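Local coordinates for periplasmic sugar-binding domain protein (Pseudomonas fluorescens Pf-5, PDB 3H75) that probably binds a carbohydrate in the periplasm, as other members of bacterial solute-binding protein family 2 do, at residues D45-N48 and T49-Q52; Q52-E55 and L56-R60. All coordinates share one frame; numbering follows the deposited sequence.

Contact 1: residues D45-N48 and T49-Q52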
loop_
_atom_site.group_PDB
_atom_site.type_symbol
_atom_site.label_atom_id
_atom_site.label_comp_id
_atom_site.label_asym_id
_atom_site.label_seq_id
_atom_site.Cartn_x
_atom_site.Cartn_y
_atom_site.Cartn_z
ATOM N N ASP A 45 0.075 -16.259 -4.394
ATOM C CA ASP A 45 -0.791 -17.057 -5.258
ATOM C C ASP A 45 -2.182 -16.837 -4.677
ATOM O O ASP A 45 -2.522 -17.398 -3.634
ATOM C CB ASP A 45 -0.441 -18.546 -5.201
ATOM C CG ASP A 45 -1.308 -19.377 -6.135
ATOM O OD1 ASP A 45 -2.377 -18.882 -6.542
ATOM O OD2 ASP A 45 -0.930 -20.525 -6.456
ATOM N N PRO A 46 -3.003 -15.998 -5.330
ATOM C CA PRO A 46 -4.357 -15.719 -4.841
ATOM C C PRO A 46 -5.209 -16.954 -4.583
ATOM O O PRO A 46 -6.100 -16.937 -3.734
ATOM C CB PRO A 46 -4.937 -14.829 -5.933
ATOM C CG PRO A 46 -3.741 -14.077 -6.399
ATOM C CD PRO A 46 -2.700 -15.172 -6.511
ATOM N N GLN A 47 -4.947 -18.027 -5.318
ATOM C CA GLN A 47 -5.717 -19.240 -5.115
ATOM C C GLN A 47 -5.504 -19.790 -3.707
ATOM O O GLN A 47 -6.373 -20.472 -3.165
ATOM C CB GLN A 47 -5.353 -20.286 -6.169
ATOM C CG GLN A 47 -5.862 -19.928 -7.560
ATOM C CD GLN A 47 -7.369 -19.718 -7.591
ATOM O OE1 GLN A 47 -8.138 -20.581 -7.167
ATOM N NE2 GLN A 47 -7.797 -18.567 -8.097
ATOM N N ASN A 48 -4.355 -19.490 -3.103
ATOM C CA ASN A 48 -4.108 -19.965 -1.748
ATOM C C ASN A 48 -4.987 -19.213 -0.757
ATOM O O ASN A 48 -5.417 -19.769 0.248
ATOM C CB ASN A 48 -2.638 -19.801 -1.365
ATOM C CG ASN A 48 -1.733 -20.737 -2.133
ATOM O OD1 ASN A 48 -2.162 -21.801 -2.590
ATOM N ND2 ASN A 48 -0.468 -20.357 -2.268
ATOM N N THR A 49 -5.242 -17.939 -1.039
ATOM C CA THR A 49 -6.090 -17.130 -0.171
ATOM C C THR A 49 -7.503 -17.707 -0.194
ATOM O O THR A 49 -8.152 -17.843 0.841
ATOM C CB THR A 49 -6.129 -15.665 -0.652
ATOM O OG1 THR A 49 -4.809 -15.105 -0.570
ATOM C CG2 THR A 49 -7.082 -14.834 0.207
ATOM N N LEU A 50 -7.968 -18.061 -1.387
ATOM C CA LEU A 50 -9.300 -18.627 -1.532
ATOM C C LEU A 50 -9.407 -19.947 -0.781
ATOM O O LEU A 50 -10.381 -20.186 -0.071
ATOM C CB LEU A 50 -9.623 -18.845 -3.010
ATOM C CG LEU A 50 -10.968 -19.504 -3.328
ATOM C CD1 LEU A 50 -12.116 -18.628 -2.841
ATOM C CD2 LEU A 50 -11.067 -19.713 -4.831
ATOM N N GLN A 51 -8.400 -20.802 -0.928
ATOM C CA GLN A 51 -8.417 -22.095 -0.259
ATOM C C GLN A 51 -8.350 -21.941 1.255
ATOM O O GLN A 51 -8.990 -22.693 1.983
ATOM C CB GLN A 51 -7.257 -22.961 -0.751
ATOM C CG GLN A 51 -7.486 -24.457 -0.579
ATOM C CD GLN A 51 -8.751 -24.930 -1.271
ATOM O OE1 GLN A 51 -9.033 -24.542 -2.404
ATOM N NE2 GLN A 51 -9.515 -25.783 -0.595
ATOM N N GLN A 52 -7.574 -20.966 1.726
ATOM C CA GLN A 52 -7.453 -20.717 3.158
ATOM C C GLN A 52 -8.803 -20.300 3.729
ATOM O O GLN A 52 -9.184 -20.742 4.808
ATOM C CB GLN A 52 -6.405 -19.632 3.427
ATOM C CG GLN A 52 -4.981 -20.116 3.168
ATOM C CD GLN A 52 -3.992 -18.979 3.035
ATOM O OE1 GLN A 52 -4.379 -17.821 2.892
ATOM N NE2 GLN A 52 -2.707 -19.304 3.071
#
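Gln52 turns one face of its side-chain amide to the backbone carbonyl of Asn48, one helical turn earlier, with Asn48 O lying beneath that face, 3.2 Å from Gln52 CD and 3.0 Å from Gln52 CG. With chi1 at -71°, Gln52 CG stands beside its own backbone N, which carries the extended chain back past this carbonyl. Asn48 O still receives Gln52 N at 2.9 Å. The amide itself bonds outside the turn: Gln52 NE2 donates to Tyr41 O, and Asn48 ND2 makes a similar bond to Ala42 O, tying two amides to the chain just ahead of the helix. The amide of Gln47 runs alongside Leu50, its OE1 3.8 Å from Leu50 CD2, which lies well off the amide plane. The remaining flat group, the carboxylate of Asp45, is that of the N-cap. Its OD1 is met by Gln47 N at 3.0 Å from above the carboxylate plane, 39° out of it, while Asp45 O accepts from Asn48 N at 2.8 Å. The capping bond gives Gln47 N an acceptor in the first turn, where the carbonyl four residues back lies ahead of the helix. Regular bonding follows, Leu50 N reaching Pro46 O at 3.2 Å. Helix 46-58 comes after strand 36-41 and leads to strand 65-69, in the parallel, Rossmann-like sheet of this lobe. Its buried Leu50 packs on Val74, Gln77 and Ile78 of helix 74-82, where Pro46 also touches Val74, while Thr49 and Gln52 rest on Leu9 of strand 5-10.

Contact 2: residues Q52-E55 and L56-R60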
loop_
_atom_site.group_PDB
_atom_site.type_symbol
_atom_site.label_atom_id
_atom_site.label_comp_id
_atom_site.label_asym_id
_atom_site.label_seq_id
_atom_site.Cartn_x
_atom_site.Cartn_y
_atom_site.Cartn_z
ATOM N N GLN A 52 -7.574 -20.966 1.726
ATOM C CA GLN A 52 -7.453 -20.717 3.158
ATOM C C GLN A 52 -8.803 -20.300 3.729
ATOM O O GLN A 52 -9.184 -20.742 4.808
ATOM C CB GLN A 52 -6.405 -19.632 3.427
ATOM C CG GLN A 52 -4.981 -20.116 3.168
ATOM C CD GLN A 52 -3.992 -18.979 3.035
ATOM O OE1 GLN A 52 -4.379 -17.821 2.892
ATOM N NE2 GLN A 52 -2.707 -19.304 3.071
ATOM N N ALA A 53 -9.527 -19.459 2.998
ATOM C CA ALA A 53 -10.844 -19.013 3.445
ATOM C C ALA A 53 -11.841 -20.173 3.364
ATOM O O ALA A 53 -12.590 -20.423 4.304
ATOM C CB ALA A 53 -11.324 -17.846 2.582
ATOM N N ARG A 54 -11.840 -20.879 2.238
ATOM C CA ARG A 54 -12.751 -22.002 2.047
ATOM C C ARG A 54 -12.650 -22.992 3.201
ATOM O O ARG A 54 -13.663 -23.408 3.766
ATOM C CB ARG A 54 -12.448 -22.716 0.723
ATOM C CG ARG A 54 -13.416 -23.850 0.401
ATOM C CD ARG A 54 -13.183 -24.433 -0.991
ATOM N NE ARG A 54 -13.229 -23.408 -2.031
ATOM C CZ ARG A 54 -13.305 -23.663 -3.334
ATOM N NH1 ARG A 54 -13.349 -24.916 -3.770
ATOM N NH2 ARG A 54 -13.335 -22.661 -4.206
ATOM N N GLU A 55 -11.425 -23.361 3.562
ATOM C CA GLU A 55 -11.224 -24.313 4.643
ATOM C C GLU A 55 -11.521 -23.733 6.025
ATOM O O GLU A 55 -11.890 -24.467 6.943
ATOM C CB GLU A 55 -9.809 -24.895 4.560
ATOM C CG GLU A 55 -9.634 -25.798 3.331
ATOM C CD GLU A 55 -8.237 -26.372 3.181
ATOM O OE1 GLU A 55 -7.682 -26.876 4.178
ATOM O OE2 GLU A 55 -7.698 -26.332 2.054
ATOM N N LEU A 56 -11.386 -22.417 6.175
ATOM C CA LEU A 56 -11.684 -21.772 7.453
ATOM C C LEU A 56 -13.185 -21.857 7.728
ATOM O O LEU A 56 -13.610 -22.114 8.857
ATOM C CB LEU A 56 -11.269 -20.294 7.433
ATOM C CG LEU A 56 -9.904 -19.896 7.998
ATOM C CD1 LEU A 56 -9.698 -18.398 7.803
ATOM C CD2 LEU A 56 -9.827 -20.256 9.478
ATOM N N PHE A 57 -13.984 -21.633 6.690
ATOM C CA PHE A 57 -15.436 -21.680 6.827
ATOM C C PHE A 57 -15.944 -23.089 7.123
ATOM O O PHE A 57 -16.966 -23.256 7.788
ATOM C CB PHE A 57 -16.115 -21.164 5.555
ATOM C CG PHE A 57 -15.780 -19.740 5.216
ATOM C CD1 PHE A 57 -15.816 -18.750 6.191
ATOM C CD2 PHE A 57 -15.462 -19.382 3.909
ATOM C CE1 PHE A 57 -15.538 -17.423 5.868
ATOM C CE2 PHE A 57 -15.184 -18.060 3.577
ATOM C CZ PHE A 57 -15.222 -17.079 4.558
ATOM N N GLN A 58 -15.232 -24.097 6.632
ATOM C CA GLN A 58 -15.640 -25.485 6.842
ATOM C C GLN A 58 -15.121 -26.075 8.146
ATOM O O GLN A 58 -15.590 -27.124 8.587
ATOM C CB GLN A 58 -15.158 -26.361 5.685
ATOM C CG GLN A 58 -15.582 -25.883 4.309
ATOM C CD GLN A 58 -15.102 -26.810 3.209
ATOM O OE1 GLN A 58 -14.278 -27.693 3.444
ATOM N NE2 GLN A 58 -15.609 -26.606 2.000
ATOM N N GLY A 59 -14.153 -25.406 8.763
ATOM C CA GLY A 59 -13.592 -25.916 10.001
ATOM C C GLY A 59 -14.257 -25.415 11.267
ATOM O O GLY A 59 -15.158 -24.576 11.224
ATOM N N ARG A 60 -13.811 -25.945 12.401
ATOM C CA ARG A 60 -14.339 -25.553 13.701
ATOM C C ARG A 60 -13.475 -24.436 14.272
ATOM O O ARG A 60 -12.469 -24.052 13.669
ATOM C CB ARG A 60 -14.346 -26.751 14.655
ATOM C CG ARG A 60 -15.503 -27.717 14.436
ATOM C CD ARG A 60 -15.293 -29.022 15.194
ATOM N NE ARG A 60 -14.960 -28.808 16.600
ATOM C CZ ARG A 60 -15.766 -28.233 17.488
ATOM N NH1 ARG A 60 -16.968 -27.806 17.122
ATOM N NH2 ARG A 60 -15.369 -28.084 18.745
#
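Ala53 and Phe57 meet one turn apart in the last part of helix 46-58, which crosses over between two parallel strands of a Rossmann-like lobe. The phenyl ring presents a face to Ala53 O, which sits 3.1 Å from Phe57 CD2, and the methyl of Ala53 stands on the same side of the ring, displaced beyond its rim, with CB 4.0 Å from Phe57 CE2. A chi1 of -61° sets Phe57 CG beside its own backbone N and so brings the ring back over the preceding turn. The same carbonyl accepts Phe57 N at 3.0 Å in a fairly straight bond, so Ala53 O has both an N-H donor and an aromatic face against it. Leu56 similarly leans on Gln52 O, with its CG 3.4 Å away. Arg54 and Gln58 run side by side and point the same way; their guanidinium and amide planes are 42° apart, and the touch is made by Arg54 CG and Gln58 NE2 at 3.9 Å, not by the charged group.

Beyond this shell, Phe57 packs on Leu81 and Ser82 of helix 74-82 and on Leu66 of strand 65-69, Ala53 on Ile78 and on Leu9 of strand 5-10, Leu56 on Val7 of that strand and on Leu66, and Arg54 on Leu81. Glu55 OE2 accepts a hydrogen bond from Gln51 NE2, one turn earlier. The bonding has already weakened at Gln58, whose N makes a weak bond to Arg54 O; at Gly59, the first residue to leave helical geometry, N makes two weak bonds, at 3.1 Å to Glu55 O and at 3.3 Å to Leu56 O.

Overall arrangement
Contacts 1 and 2 are successive portions of one element, helix 46-58, with Gln52 common to both and their centres about 12 Å apart. Both are surface contacts, the second farther from the middle of the chain (27 Å against 20 Å, centre to centre), and each has a single buried residue, Leu50 in the first and Ala53 in the second. Their inner faces lie on the same partners, strand 5-10 and helix 74-82, with strand 65-69 added in contact 2. Chemistry changes along the helix: a carboxylate caps its start and two side-chain amides bond back to Tyr41 and Ala42, whereas aliphatic and aromatic packing prevails near its end.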